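Local atomic coordinates of diaminopropionate ammonia-lyase (Escherichia coli, PDB entry 4D9I), a protein that catalyses the pyridoxal phosphate-dependent alpha,beta-elimination of both L- and D-diaminopropionate to pyruvate and ammonia. Residues L253-Y267 with W299-Q313. Sequence-based numbering, arbitrary orientation.
Sequences LHSIIVEPDKADCIY and WEILRNCATQFISCQ
His254 meets strand 308-312 through its ring: NE2 donates to Gln308 OE1 at 2.8 Å, the oxygen lying in the imidazole plane, although NE2 approaches from above the amide plane and the two planes are 72° apart. Thr307 CG2 sits over the centre of one ring face in a CH-pi contact, and Gln308 NE2 is held by the carboxylate of Asp12 and the backbone carbonyl of Lys362. Replacing His254 by alanine would remove the ring, and Gln308 OE1 would probably lose this donor while the Thr307 methyl lost the face it covers. At Ser255 the backbone N gives its hydrogen to Thr307 OG1 (2.9 Å), while OG, turned between backbone N and carbonyl carbon (chi1 56°), accepts from Thr307 N. From there the two chains run parallel, Ile257 N reaching Gln308 O almost straight (175°) and Ile257 O receiving Ile310 N. Side chains alternate between the faces. Ile256 CG2 presses on Ile310 CD1 at a tight 3.4 Å; on the other face Ile257 rests against Leu302, Ala306 and the Phe309 ring. Glu259 continues the backbone pairing, and its carboxylate takes the N-H groups of Ile266 and Tyr267 at the start of helix 265-272. Beyond the turn, Ser311 OG donates to Asp264 OD2 (2.7 Å), meeting it from above the carboxylate plane. Ile266 CG2 packs against Phe309 CD2 (3.7 Å), and Ser311 CB lies 3.6 Å from the centroid of the Tyr267 ring, over its face, in a CH-pi contact. Neighbouring parallel strands, with helices 265-272 and 296-305 packed on one face of their sheet, illustrate the open alpha/beta architecture of fold type II pyridoxal phosphate enzymes.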
loop_
_atom_site.group_PDB
_atom_site.type_symbol
_atom_site.label_atom_id
_atom_site.label_comp_id
_atom_site.label_asym_id
_atom_site.label_seq_id
_atom_site.Cartn_x
_atom_site.Cartn_y
_atom_site.Cartn_z
ATOM N N LEU B 253 14.289 23.261 -17.499
ATOM C CA LEU B 253 13.738 22.486 -16.406
ATOM C C LEU B 253 12.386 23.039 -15.989
ATOM O O LEU B 253 12.264 24.188 -15.548
ATOM C CB LEU B 253 14.720 22.402 -15.229
ATOM C CG LEU B 253 14.362 21.513 -14.026
ATOM C CD1 LEU B 253 13.944 20.089 -14.416
ATOM C CD2 LEU B 253 15.524 21.483 -13.043
ATOM N N HIS B 254 11.363 22.212 -16.146
ATOM C CA HIS B 254 10.022 22.630 -15.789
ATOM C C HIS B 254 9.803 22.315 -14.337
ATOM O O HIS B 254 9.480 21.189 -13.976
ATOM C CB HIS B 254 8.977 21.968 -16.685
ATOM C CG HIS B 254 7.590 22.536 -16.507
ATOM N ND1 HIS B 254 6.857 22.973 -17.536
ATOM C CD2 HIS B 254 6.818 22.737 -15.355
ATOM C CE1 HIS B 254 5.671 23.425 -17.083
ATOM N NE2 HIS B 254 5.656 23.297 -15.747
ATOM N N SER B 255 10.030 23.313 -13.491
ATOM C CA SER B 255 9.963 23.112 -12.058
ATOM C C SER B 255 8.620 23.556 -11.527
ATOM O O SER B 255 8.125 24.633 -11.865
ATOM C CB SER B 255 11.093 23.877 -11.343
ATOM O OG SER B 255 11.057 25.249 -11.674
ATOM N N ILE B 256 8.063 22.729 -10.658
ATOM C CA ILE B 256 6.759 22.958 -10.088
ATOM C C ILE B 256 6.892 22.909 -8.566
ATOM O O ILE B 256 7.274 21.887 -8.008
ATOM C CB ILE B 256 5.738 21.885 -10.558
ATOM C CG1 ILE B 256 5.610 21.884 -12.092
ATOM C CG2 ILE B 256 4.381 22.166 -9.963
ATOM C CD1 ILE B 256 5.178 20.543 -12.665
ATOM N N ILE B 257 6.547 24.016 -7.922
ATOM C CA ILE B 257 6.566 24.143 -6.459
ATOM C C ILE B 257 5.176 23.775 -5.946
ATOM O O ILE B 257 4.156 24.243 -6.484
ATOM C CB ILE B 257 6.917 25.587 -6.053
ATOM C CG1 ILE B 257 8.103 26.112 -6.884
ATOM C CG2 ILE B 257 7.191 25.691 -4.552
ATOM C CD1 ILE B 257 9.349 25.235 -6.872
ATOM N N VAL B 258 5.139 22.908 -4.936
ATOM C CA VAL B 258 3.891 22.381 -4.438
ATOM C C VAL B 258 3.636 22.747 -2.972
ATOM O O VAL B 258 4.456 22.460 -2.096
ATOM C CB VAL B 258 3.862 20.839 -4.615
ATOM C CG1 VAL B 258 2.522 20.285 -4.157
ATOM C CG2 VAL B 258 4.120 20.496 -6.070
ATOM N N GLU B 259 2.480 23.344 -2.714
ATOM C CA GLU B 259 2.079 23.712 -1.367
ATOM C C GLU B 259 0.628 23.357 -1.058
ATOM O O GLU B 259 -0.230 23.439 -1.925
ATOM C CB GLU B 259 2.269 25.219 -1.129
ATOM C CG GLU B 259 3.704 25.683 -1.144
ATOM C CD GLU B 259 3.798 27.178 -0.960
ATOM O OE1 GLU B 259 3.237 27.917 -1.802
ATOM O OE2 GLU B 259 4.405 27.608 0.035
ATOM N N PRO B 260 0.357 22.962 0.190
ATOM C CA PRO B 260 -1.024 22.875 0.680
ATOM C C PRO B 260 -1.628 24.281 0.760
ATOM O O PRO B 260 -0.924 25.251 1.115
ATOM C CB PRO B 260 -0.893 22.268 2.085
ATOM C CG PRO B 260 0.560 22.242 2.420
ATOM C CD PRO B 260 1.370 22.649 1.221
ATOM N N ASP B 261 -2.911 24.373 0.422
ATOM C CA ASP B 261 -3.606 25.649 0.248
ATOM C C ASP B 261 -3.841 26.426 1.539
ATOM O O ASP B 261 -4.117 27.615 1.490
ATOM C CB ASP B 261 -4.921 25.459 -0.529
ATOM C CG ASP B 261 -5.950 24.612 0.219
ATOM O OD1 ASP B 261 -7.110 24.590 -0.215
ATOM O OD2 ASP B 261 -5.619 23.968 1.229
ATOM N N LYS B 262 -3.726 25.751 2.681
ATOM C CA LYS B 262 -3.858 26.410 3.984
ATOM C C LYS B 262 -2.537 27.037 4.485
ATOM O O LYS B 262 -2.499 27.666 5.552
ATOM C CB LYS B 262 -4.474 25.457 5.018
ATOM C CG LYS B 262 -5.962 25.195 4.803
ATOM N N ALA B 263 -1.465 26.872 3.712
ATOM C CA ALA B 263 -0.200 27.562 3.987
ATOM C C ALA B 263 0.621 27.768 2.711
ATOM O O ALA B 263 1.838 27.642 2.725
ATOM C CB ALA B 263 0.614 26.805 5.031
ATOM N N ASP B 264 -0.049 28.089 1.611
ATOM C CA ASP B 264 0.633 28.262 0.333
ATOM C C ASP B 264 1.306 29.637 0.221
ATOM O O ASP B 264 0.949 30.442 -0.638
ATOM C CB ASP B 264 -0.337 28.010 -0.826
ATOM C CG ASP B 264 -1.583 28.877 -0.756
ATOM O OD1 ASP B 264 -1.798 29.582 0.257
ATOM O OD2 ASP B 264 -2.352 28.860 -1.732
ATOM N N CYS B 265 2.285 29.887 1.092
ATOM C CA CYS B 265 2.973 31.182 1.139
ATOM C C CYS B 265 3.786 31.498 -0.116
ATOM O O CYS B 265 3.829 32.654 -0.552
ATOM C CB CYS B 265 3.867 31.281 2.371
ATOM S SG CYS B 265 5.287 30.158 2.307
ATOM N N ILE B 266 4.433 30.483 -0.694
ATOM C CA ILE B 266 5.178 30.714 -1.940
ATOM C C ILE B 266 4.200 30.989 -3.096
ATOM O O ILE B 266 4.401 31.905 -3.896
ATOM C CB ILE B 266 6.196 29.592 -2.246
ATOM C CG1 ILE B 266 7.410 29.724 -1.325
ATOM C CG2 ILE B 266 6.701 29.679 -3.673
ATOM C CD1 ILE B 266 7.532 28.618 -0.317
ATOM N N TYR B 267 3.124 30.210 -3.153
ATOM C CA TYR B 267 2.125 30.366 -4.194
ATOM C C TYR B 267 1.570 31.788 -4.152
ATOM O O TYR B 267 1.553 32.471 -5.165
ATOM C CB TYR B 267 1.003 29.348 -4.008
ATOM C CG TYR B 267 -0.106 29.430 -5.033
ATOM C CD1 TYR B 267 -0.055 28.673 -6.212
ATOM C CD2 TYR B 267 -1.223 30.235 -4.817
ATOM C CE1 TYR B 267 -1.075 28.729 -7.149
ATOM C CE2 TYR B 267 -2.251 30.308 -5.753
ATOM C CZ TYR B 267 -2.170 29.552 -6.912
ATOM O OH TYR B 267 -3.182 29.614 -7.831
ATOM N N TRP B 299 13.077 32.171 -1.533
ATOM C CA TRP B 299 12.105 32.881 -2.350
ATOM C C TRP B 299 12.762 33.510 -3.548
ATOM O O TRP B 299 12.193 33.533 -4.639
ATOM C CB TRP B 299 11.406 33.960 -1.524
ATOM C CG TRP B 299 10.618 34.914 -2.378
ATOM C CD1 TRP B 299 10.767 36.295 -2.473
ATOM C CD2 TRP B 299 9.547 34.572 -3.328
ATOM N NE1 TRP B 299 9.873 36.820 -3.379
ATOM C CE2 TRP B 299 9.116 35.840 -3.932
ATOM C CE3 TRP B 299 8.918 33.373 -3.724
ATOM C CZ2 TRP B 299 8.102 35.898 -4.878
ATOM C CZ3 TRP B 299 7.892 33.448 -4.689
ATOM C CH2 TRP B 299 7.500 34.685 -5.251
ATOM N N GLU B 300 13.973 34.012 -3.343
ATOM C CA GLU B 300 14.766 34.619 -4.404
ATOM C C GLU B 300 14.969 33.640 -5.564
ATOM O O GLU B 300 14.728 33.989 -6.725
ATOM C CB GLU B 300 16.110 35.112 -3.841
ATOM C CG GLU B 300 17.024 35.774 -4.862
ATOM C CD GLU B 300 16.569 37.167 -5.300
ATOM O OE1 GLU B 300 15.888 37.876 -4.516
ATOM O OE2 GLU B 300 16.917 37.569 -6.437
ATOM N N ILE B 301 15.401 32.422 -5.240
ATOM C CA ILE B 301 15.627 31.361 -6.227
ATOM C C ILE B 301 14.330 30.992 -6.953
ATOM O O ILE B 301 14.302 30.866 -8.185
ATOM C CB ILE B 301 16.208 30.078 -5.558
ATOM C CG1 ILE B 301 17.524 30.355 -4.795
ATOM C CG2 ILE B 301 16.309 28.913 -6.543
ATOM C CD1 ILE B 301 18.528 31.242 -5.495
ATOM N N LEU B 302 13.261 30.808 -6.181
ATOM C CA LEU B 302 11.985 30.351 -6.729
ATOM C C LEU B 302 11.340 31.409 -7.631
ATOM O O LEU B 302 10.871 31.094 -8.725
ATOM C CB LEU B 302 11.029 29.946 -5.610
ATOM C CG LEU B 302 11.552 28.896 -4.625
ATOM C CD1 LEU B 302 10.501 28.560 -3.571
ATOM C CD2 LEU B 302 11.990 27.629 -5.359
ATOM N N ARG B 303 11.315 32.655 -7.161
ATOM C CA ARG B 303 10.784 33.766 -7.938
ATOM C C ARG B 303 11.526 33.874 -9.277
ATOM O O ARG B 303 10.908 34.080 -10.323
ATOM C CB ARG B 303 10.931 35.069 -7.136
ATOM C CG ARG B 303 10.326 36.302 -7.776
ATOM C CD ARG B 303 11.060 37.547 -7.274
ATOM N NE ARG B 303 11.247 38.484 -8.375
ATOM C CZ ARG B 303 10.446 39.506 -8.649
ATOM N NH1 ARG B 303 9.402 39.766 -7.879
ATOM N NH2 ARG B 303 10.703 40.280 -9.687
ATOM N N ASN B 304 12.851 33.732 -9.226
ATOM C CA ASN B 304 13.691 33.765 -10.420
ATOM C C ASN B 304 13.537 32.584 -11.363
ATOM O O ASN B 304 13.479 32.766 -12.577
ATOM C CB ASN B 304 15.159 33.885 -10.031
ATOM C CG ASN B 304 15.512 35.264 -9.524
ATOM O OD1 ASN B 304 14.658 36.140 -9.405
ATOM N ND2 ASN B 304 16.784 35.459 -9.210
ATOM N N CYS B 305 13.458 31.384 -10.801
ATOM C CA CYS B 305 13.721 30.173 -11.564
ATOM C C CYS B 305 12.597 29.128 -11.609
ATOM O O CYS B 305 12.624 28.232 -12.465
ATOM C CB CYS B 305 15.012 29.526 -11.060
ATOM S SG CYS B 305 16.496 30.381 -11.602
ATOM N N ALA B 306 11.630 29.213 -10.696
ATOM C CA ALA B 306 10.505 28.262 -10.692
ATOM C C ALA B 306 9.584 28.483 -11.891
ATOM O O ALA B 306 9.292 29.614 -12.256
ATOM C CB ALA B 306 9.714 28.370 -9.402
ATOM N N THR B 307 9.105 27.404 -12.498
ATOM C CA THR B 307 8.255 27.557 -13.673
ATOM C C THR B 307 6.819 27.832 -13.241
ATOM O O THR B 307 6.167 28.731 -13.770
ATOM C CB THR B 307 8.310 26.321 -14.598
ATOM O OG1 THR B 307 9.672 25.884 -14.726
ATOM C CG2 THR B 307 7.737 26.666 -15.988
ATOM N N GLN B 308 6.354 27.073 -12.253
ATOM C CA GLN B 308 4.982 27.143 -11.791
ATOM C C GLN B 308 4.860 26.927 -10.292
ATOM O O GLN B 308 5.688 26.266 -9.673
ATOM C CB GLN B 308 4.135 26.093 -12.520
ATOM C CG GLN B 308 3.684 26.532 -13.904
ATOM C CD GLN B 308 3.185 25.377 -14.750
ATOM O OE1 GLN B 308 3.418 24.208 -14.428
ATOM N NE2 GLN B 308 2.506 25.693 -15.839
ATOM N N PHE B 309 3.808 27.492 -9.721
ATOM C CA PHE B 309 3.457 27.246 -8.333
ATOM C C PHE B 309 2.120 26.521 -8.296
ATOM O O PHE B 309 1.221 26.866 -9.054
ATOM C CB PHE B 309 3.338 28.570 -7.592
ATOM C CG PHE B 309 4.529 29.465 -7.762
ATOM C CD1 PHE B 309 4.428 30.642 -8.489
ATOM C CD2 PHE B 309 5.754 29.124 -7.201
ATOM C CE1 PHE B 309 5.528 31.482 -8.646
ATOM C CE2 PHE B 309 6.858 29.958 -7.361
ATOM C CZ PHE B 309 6.743 31.128 -8.083
ATOM N N ILE B 310 2.004 25.525 -7.421
ATOM C CA ILE B 310 0.741 24.815 -7.205
ATOM C C ILE B 310 0.266 24.973 -5.760
ATOM O O ILE B 310 1.042 24.804 -4.815
ATOM C CB ILE B 310 0.840 23.311 -7.557
ATOM C CG1 ILE B 310 0.885 23.125 -9.080
ATOM C CG2 ILE B 310 -0.345 22.530 -6.975
ATOM C CD1 ILE B 310 1.036 21.694 -9.557
ATOM N N SER B 311 -1.007 25.329 -5.617
ATOM C CA SER B 311 -1.710 25.309 -4.343
ATOM C C SER B 311 -2.718 24.175 -4.387
ATOM O O SER B 311 -3.622 24.172 -5.224
ATOM C CB SER B 311 -2.437 26.629 -4.106
ATOM O OG SER B 311 -3.217 26.571 -2.926
ATOM N N CYS B 312 -2.577 23.218 -3.483
ATOM C CA CYS B 312 -3.432 22.043 -3.539
ATOM C C CYS B 312 -4.131 21.659 -2.233
ATOM O O CYS B 312 -3.705 22.027 -1.131
ATOM C CB CYS B 312 -2.681 20.852 -4.143
ATOM S SG CYS B 312 -1.428 20.167 -3.059
ATOM N N GLN B 313 -5.230 20.935 -2.400
ATOM C CA GLN B 313 -5.982 20.313 -1.329
ATOM C C GLN B 313 -5.076 19.411 -0.479
ATOM O O GLN B 313 -4.208 18.724 -1.026
ATOM C CB GLN B 313 -7.067 19.449 -1.987
ATOM C CG GLN B 313 -8.182 19.063 -1.058
ATOM C CD GLN B 313 -9.455 18.732 -1.800
ATOM O OE1 GLN B 313 -9.583 18.963 -3.001
ATOM N NE2 GLN B 313 -10.407 18.216 -1.075
HETATM O O HOH W 1 13.201 25.586 -13.348
HETATM O O HOH W 2 11.396 26.962 -16.620
HETATM O O HOH W 3 3.381 26.646 -4.382
#